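Cas6b (Methanococcus maripaludis, PDB 4Z7K) is a Cas6 endoribonuclease that processes CRISPR RNA, probably cutting within the repeats of a non-stem-loop precursor to release mature guides. Local coordinates at residues Y49-K55 / V208-T214. Sequence-based numbering, arbitrary orientation.
Sequences YPQIQFK and VSRGFGT. With nucleotides of chain C.
F54 N donates a 2.7 Å hydrogen bond to S209 O, joining the edge strand 52-57 of the N-terminal RAMP-type domain to the glycine-rich loop of the C-terminal one. Segment 208-214 carries the end of what is, by its sequence, the glycine-rich loop of Cas6 proteins. Beside that bond, K55 CG packs on G211 CA at 3.4 Å. The K55 chain then bends at its end (chi4 -51°) and NZ meets T214 OG1 tip to tip, 3.1 Å away, with a weak bond to V208 O. V208 CG1 sits against Y49 CE1 at 3.6 Å and against the amide end of Q53. A methionine in place of K55 would probably leave T214 OG1 and V208 O without this shared donor. T119 also bonds T214 OG1. The Q53 amide is held within its own segment: NE2 gives a 3.0 Å bond to P50 O and a weak one to Y49 OH, which G203 O also binds. On the nucleic acid side, R210 points its CB away from the strand, and its NH2 forms a salt bridge to an RNA phosphate. S209 OG, turned between its backbone N and carbonyl carbon (chi1 57°), bonds OP2 of DC23 of chain C at 3.1 Å.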
ATOM      1  N   TYR B  49       6.495  16.250  -6.338  1.00 92.08           N
ATOM      2  CA  TYR B  49       5.169  16.610  -6.814  1.00 90.41           C
ATOM      3  C   TYR B  49       5.222  16.982  -8.285  1.00 95.52           C
ATOM      4  O   TYR B  49       5.947  17.924  -8.644  1.00 96.81           O
ATOM      5  CB  TYR B  49       4.630  17.784  -6.006  1.00 96.16           C
ATOM      6  CG  TYR B  49       3.248  18.251  -6.413  1.00 95.72           C
ATOM      7  CD1 TYR B  49       2.132  17.427  -6.242  1.00 96.32           C
ATOM      8  CD2 TYR B  49       3.049  19.525  -6.918  1.00 89.21           C
ATOM      9  CE1 TYR B  49       0.872  17.850  -6.592  1.00 89.33           C
ATOM     10  CE2 TYR B  49       1.793  19.961  -7.270  1.00 89.55           C
ATOM     11  CZ  TYR B  49       0.705  19.118  -7.105  1.00 90.95           C
ATOM     12  OH  TYR B  49      -0.551  19.553  -7.459  1.00 93.97           O
ATOM     13  N   PRO B  50       4.424  16.268  -9.128  1.00 91.26           N
ATOM     14  CA  PRO B  50       4.370  16.390 -10.601  1.00 90.26           C
ATOM     15  C   PRO B  50       4.025  17.798 -11.069  1.00 91.35           C
ATOM     16  O   PRO B  50       2.965  18.307 -10.706  1.00 92.22           O
ATOM     17  CB  PRO B  50       3.271  15.400 -11.013  1.00 78.27           C
ATOM     18  CG  PRO B  50       3.220  14.430  -9.909  1.00 90.59           C
ATOM     19  CD  PRO B  50       3.523  15.206  -8.653  1.00 88.45           C
ATOM     20  N   GLN B  51       4.910  18.418 -11.848  1.00 91.83           N
ATOM     21  CA  GLN B  51       4.669  19.779 -12.312  1.00 86.85           C
ATOM     22  C   GLN B  51       4.141  19.730 -13.732  1.00 80.27           C
ATOM     23  O   GLN B  51       3.952  20.766 -14.374  1.00 78.08           O
ATOM     24  CB  GLN B  51       5.930  20.636 -12.152  1.00 89.45           C
ATOM     25  CG  GLN B  51       6.863  20.061 -11.074  1.00 97.39           C
ATOM     26  CD  GLN B  51       8.009  20.981 -10.676  1.00104.56           C
ATOM     27  OE1 GLN B  51       8.068  22.143 -11.084  1.00 98.28           O
ATOM     28  NE2 GLN B  51       8.923  20.460  -9.856  1.00109.54           N
ATOM     29  N   ILE B  52       3.903  18.503 -14.198  1.00 76.66           N
ATOM     30  CA  ILE B  52       3.037  18.242 -15.349  1.00 85.07           C
ATOM     31  C   ILE B  52       2.026  17.162 -14.962  1.00 83.83           C
ATOM     32  O   ILE B  52       2.427  16.042 -14.648  1.00 87.94           O
ATOM     33  CB  ILE B  52       3.812  17.771 -16.608  1.00 90.37           C
ATOM     34  CG1 ILE B  52       4.549  18.931 -17.267  1.00 85.87           C
ATOM     35  CG2 ILE B  52       2.847  17.186 -17.643  1.00 84.28           C
ATOM     36  CD1 ILE B  52       3.631  19.908 -17.922  1.00 85.30           C
ATOM     37  N   GLN B  53       0.730  17.491 -14.998  1.00 83.39           N
ATOM     38  CA  GLN B  53      -0.342  16.559 -14.597  1.00 84.39           C
ATOM     39  C   GLN B  53      -1.442  16.440 -15.659  1.00 79.31           C
ATOM     40  O   GLN B  53      -1.861  17.438 -16.249  1.00 75.02           O
ATOM     41  CB  GLN B  53      -0.981  17.012 -13.285  1.00 83.00           C
ATOM     42  CG  GLN B  53      -0.003  17.445 -12.229  1.00 82.59           C
ATOM     43  CD  GLN B  53      -0.684  18.161 -11.091  1.00 82.40           C
ATOM     44  OE1 GLN B  53      -1.857  17.918 -10.814  1.00 87.05           O
ATOM     45  NE2 GLN B  53       0.035  19.063 -10.435  1.00 78.45           N
ATOM     46  N   PHE B  54      -1.933  15.229 -15.876  1.00 74.40           N
ATOM     47  CA  PHE B  54      -2.974  15.015 -16.871  1.00 80.58           C
ATOM     48  C   PHE B  54      -4.336  14.683 -16.259  1.00 86.90           C
ATOM     49  O   PHE B  54      -4.475  13.738 -15.492  1.00 85.75           O
ATOM     50  CB  PHE B  54      -2.533  13.931 -17.831  1.00 83.43           C
ATOM     51  CG  PHE B  54      -1.224  14.224 -18.469  1.00 86.39           C
ATOM     52  CD1 PHE B  54      -0.066  13.643 -17.995  1.00 93.50           C
ATOM     53  CD2 PHE B  54      -1.143  15.127 -19.512  1.00 84.54           C
ATOM     54  CE1 PHE B  54       1.138  13.930 -18.570  1.00 92.95           C
ATOM     55  CE2 PHE B  54       0.052  15.418 -20.093  1.00 81.18           C
ATOM     56  CZ  PHE B  54       1.196  14.819 -19.626  1.00 93.02           C
ATOM     57  N   LYS B  55      -5.337  15.482 -16.607  1.00 84.35           N
ATOM     58  CA  LYS B  55      -6.642  15.404 -15.973  1.00 85.90           C
ATOM     59  C   LYS B  55      -7.742  15.333 -17.035  1.00 89.41           C
ATOM     60  O   LYS B  55      -7.542  15.814 -18.155  1.00 89.76           O
ATOM     61  CB  LYS B  55      -6.823  16.618 -15.061  1.00 81.59           C
ATOM     62  CG  LYS B  55      -5.716  16.726 -14.020  1.00 79.76           C
ATOM     63  CD  LYS B  55      -5.696  18.046 -13.269  1.00 75.41           C
ATOM     64  CE  LYS B  55      -4.784  17.953 -12.034  1.00 81.25           C
ATOM     65  NZ  LYS B  55      -5.013  16.796 -11.090  1.00 82.06           N
ATOM     66  N   VAL B 208      -1.521  12.160  -8.482  1.00 74.86           N
ATOM     67  CA  VAL B 208      -2.002  13.450  -8.897  1.00 69.77           C
ATOM     68  C   VAL B 208      -1.767  13.669 -10.384  1.00 77.33           C
ATOM     69  O   VAL B 208      -2.511  14.375 -11.064  1.00 84.51           O
ATOM     70  CB  VAL B 208      -1.305  14.515  -8.053  1.00 77.71           C
ATOM     71  CG1 VAL B 208      -0.734  15.636  -8.905  1.00 81.17           C
ATOM     72  CG2 VAL B 208      -2.245  15.016  -6.974  1.00 75.98           C
ATOM     73  N   SER B 209      -0.726  13.032 -10.882  1.00 85.71           N
ATOM     74  CA  SER B 209      -0.360  13.093 -12.284  1.00 82.42           C
ATOM     75  C   SER B 209      -1.441  12.568 -13.225  1.00 79.20           C
ATOM     76  O   SER B 209      -1.593  13.083 -14.332  1.00 82.68           O
ATOM     77  CB  SER B 209       0.930  12.299 -12.483  1.00 89.90           C
ATOM     78  OG  SER B 209       0.764  10.959 -12.029  1.00 93.74           O
ATOM     79  N   ARG B 210      -2.180  11.546 -12.794  1.00 76.26           N
ATOM     80  CA  ARG B 210      -3.202  10.949 -13.655  1.00 83.54           C
ATOM     81  C   ARG B 210      -4.499  11.712 -13.564  1.00 83.18           C
ATOM     82  O   ARG B 210      -5.477  11.356 -14.227  1.00 82.62           O
ATOM     83  CB  ARG B 210      -3.499   9.502 -13.276  1.00 86.74           C
ATOM     84  CG  ARG B 210      -2.322   8.646 -12.967  1.00 92.86           C
ATOM     85  CD  ARG B 210      -2.784   7.215 -12.937  1.00 95.10           C
ATOM     86  NE  ARG B 210      -1.666   6.307 -12.738  1.00 98.77           N
ATOM     87  CZ  ARG B 210      -1.020   5.715 -13.732  1.00107.10           C
ATOM     88  NH1 ARG B 210      -1.387   5.938 -14.990  1.00111.65           N
ATOM     89  NH2 ARG B 210      -0.011   4.893 -13.474  1.00110.52           N
ATOM     90  N   GLY B 211      -4.504  12.764 -12.750  1.00 80.84           N
ATOM     91  CA  GLY B 211      -5.665  13.619 -12.658  1.00 83.79           C
ATOM     92  C   GLY B 211      -6.475  13.503 -11.382  1.00 82.84           C
ATOM     93  O   GLY B 211      -7.516  14.155 -11.257  1.00 86.56           O
ATOM     94  N   PHE B 212      -6.036  12.658 -10.455  1.00 75.15           N
ATOM     95  CA  PHE B 212      -6.763  12.468  -9.210  1.00 75.03           C
ATOM     96  C   PHE B 212      -6.560  13.661  -8.284  1.00 78.83           C
ATOM     97  O   PHE B 212      -5.534  14.346  -8.354  1.00 76.47           O
ATOM     98  CB  PHE B 212      -6.316  11.192  -8.502  1.00 72.35           C
ATOM     99  CG  PHE B 212      -6.738   9.928  -9.190  1.00 71.25           C
ATOM    100  CD1 PHE B 212      -5.916   9.310 -10.101  1.00 79.68           C
ATOM    101  CD2 PHE B 212      -7.949   9.345  -8.908  1.00 74.66           C
ATOM    102  CE1 PHE B 212      -6.298   8.138 -10.726  1.00 82.85           C
ATOM    103  CE2 PHE B 212      -8.328   8.182  -9.527  1.00 78.23           C
ATOM    104  CZ  PHE B 212      -7.501   7.578 -10.439  1.00 76.73           C
ATOM    105  N   GLY B 213      -7.568  13.928  -7.453  1.00 75.80           N
ATOM    106  CA  GLY B 213      -7.492  14.973  -6.446  1.00 73.00           C
ATOM    107  C   GLY B 213      -7.473  16.397  -6.983  1.00 74.69           C
ATOM    108  O   GLY B 213      -6.872  17.293  -6.388  1.00 74.17           O
ATOM    109  N   THR B 214      -8.135  16.620  -8.107  1.00 76.45           N
ATOM    110  CA  THR B 214      -8.099  17.926  -8.753  1.00 76.23           C
ATOM    111  C   THR B 214      -8.925  18.961  -7.969  1.00 75.42           C
ATOM    112  O   THR B 214     -10.061  18.679  -7.608  1.00 81.68           O
ATOM    113  CB  THR B 214      -8.615  17.806 -10.184  1.00 72.27           C
ATOM    114  OG1 THR B 214      -8.061  16.631 -10.792  1.00 66.14           O
ATOM    115  CG2 THR B 214      -8.244  19.037 -10.984  1.00 76.95           C
TER
ATOM    116  P    DC C  23       3.863   9.335 -10.838  1.00 93.25           P
ATOM    117  OP1  DC C  23       4.002  10.011 -12.140  1.00 99.05           O
ATOM    118  OP2  DC C  23       2.506   9.195 -10.240  1.00 96.67           O
ATOM    119  O5'  DC C  23       4.516   7.886 -10.922  1.00 89.32           O
ATOM    120  C5'  DC C  23       5.299   7.549 -12.008  1.00 99.04           C
ATOM    121  C4'  DC C  23       5.134   6.091 -12.280  1.00 99.63           C
ATOM    122  O4'  DC C  23       5.305   5.394 -11.045  1.00 91.47           O
ATOM    123  C3'  DC C  23       3.752   5.714 -12.780  1.00103.44           C
ATOM    124  O3'  DC C  23       3.730   5.808 -14.222  1.00110.49           O
ATOM    125  C2'  DC C  23       3.591   4.283 -12.273  1.00101.94           C
ATOM    126  C1'  DC C  23       4.445   4.282 -10.996  1.00 99.92           C
ATOM    127  N1   DC C  23       3.669   4.377  -9.764  1.00 97.83           N
ATOM    128  C2   DC C  23       3.004   3.252  -9.281  1.00 98.34           C
ATOM    129  O2   DC C  23       3.085   2.185  -9.902  1.00 98.99           O
ATOM    130  N3   DC C  23       2.296   3.358  -8.138  1.00 99.17           N
ATOM    131  C4   DC C  23       2.225   4.515  -7.487  1.00 97.76           C
ATOM    132  N4   DC C  23       1.506   4.551  -6.360  1.00 95.62           N
ATOM    133  C5   DC C  23       2.893   5.684  -7.963  1.00 99.41           C
ATOM    134  C6   DC C  23       3.598   5.570  -9.100  1.00100.28           C
TER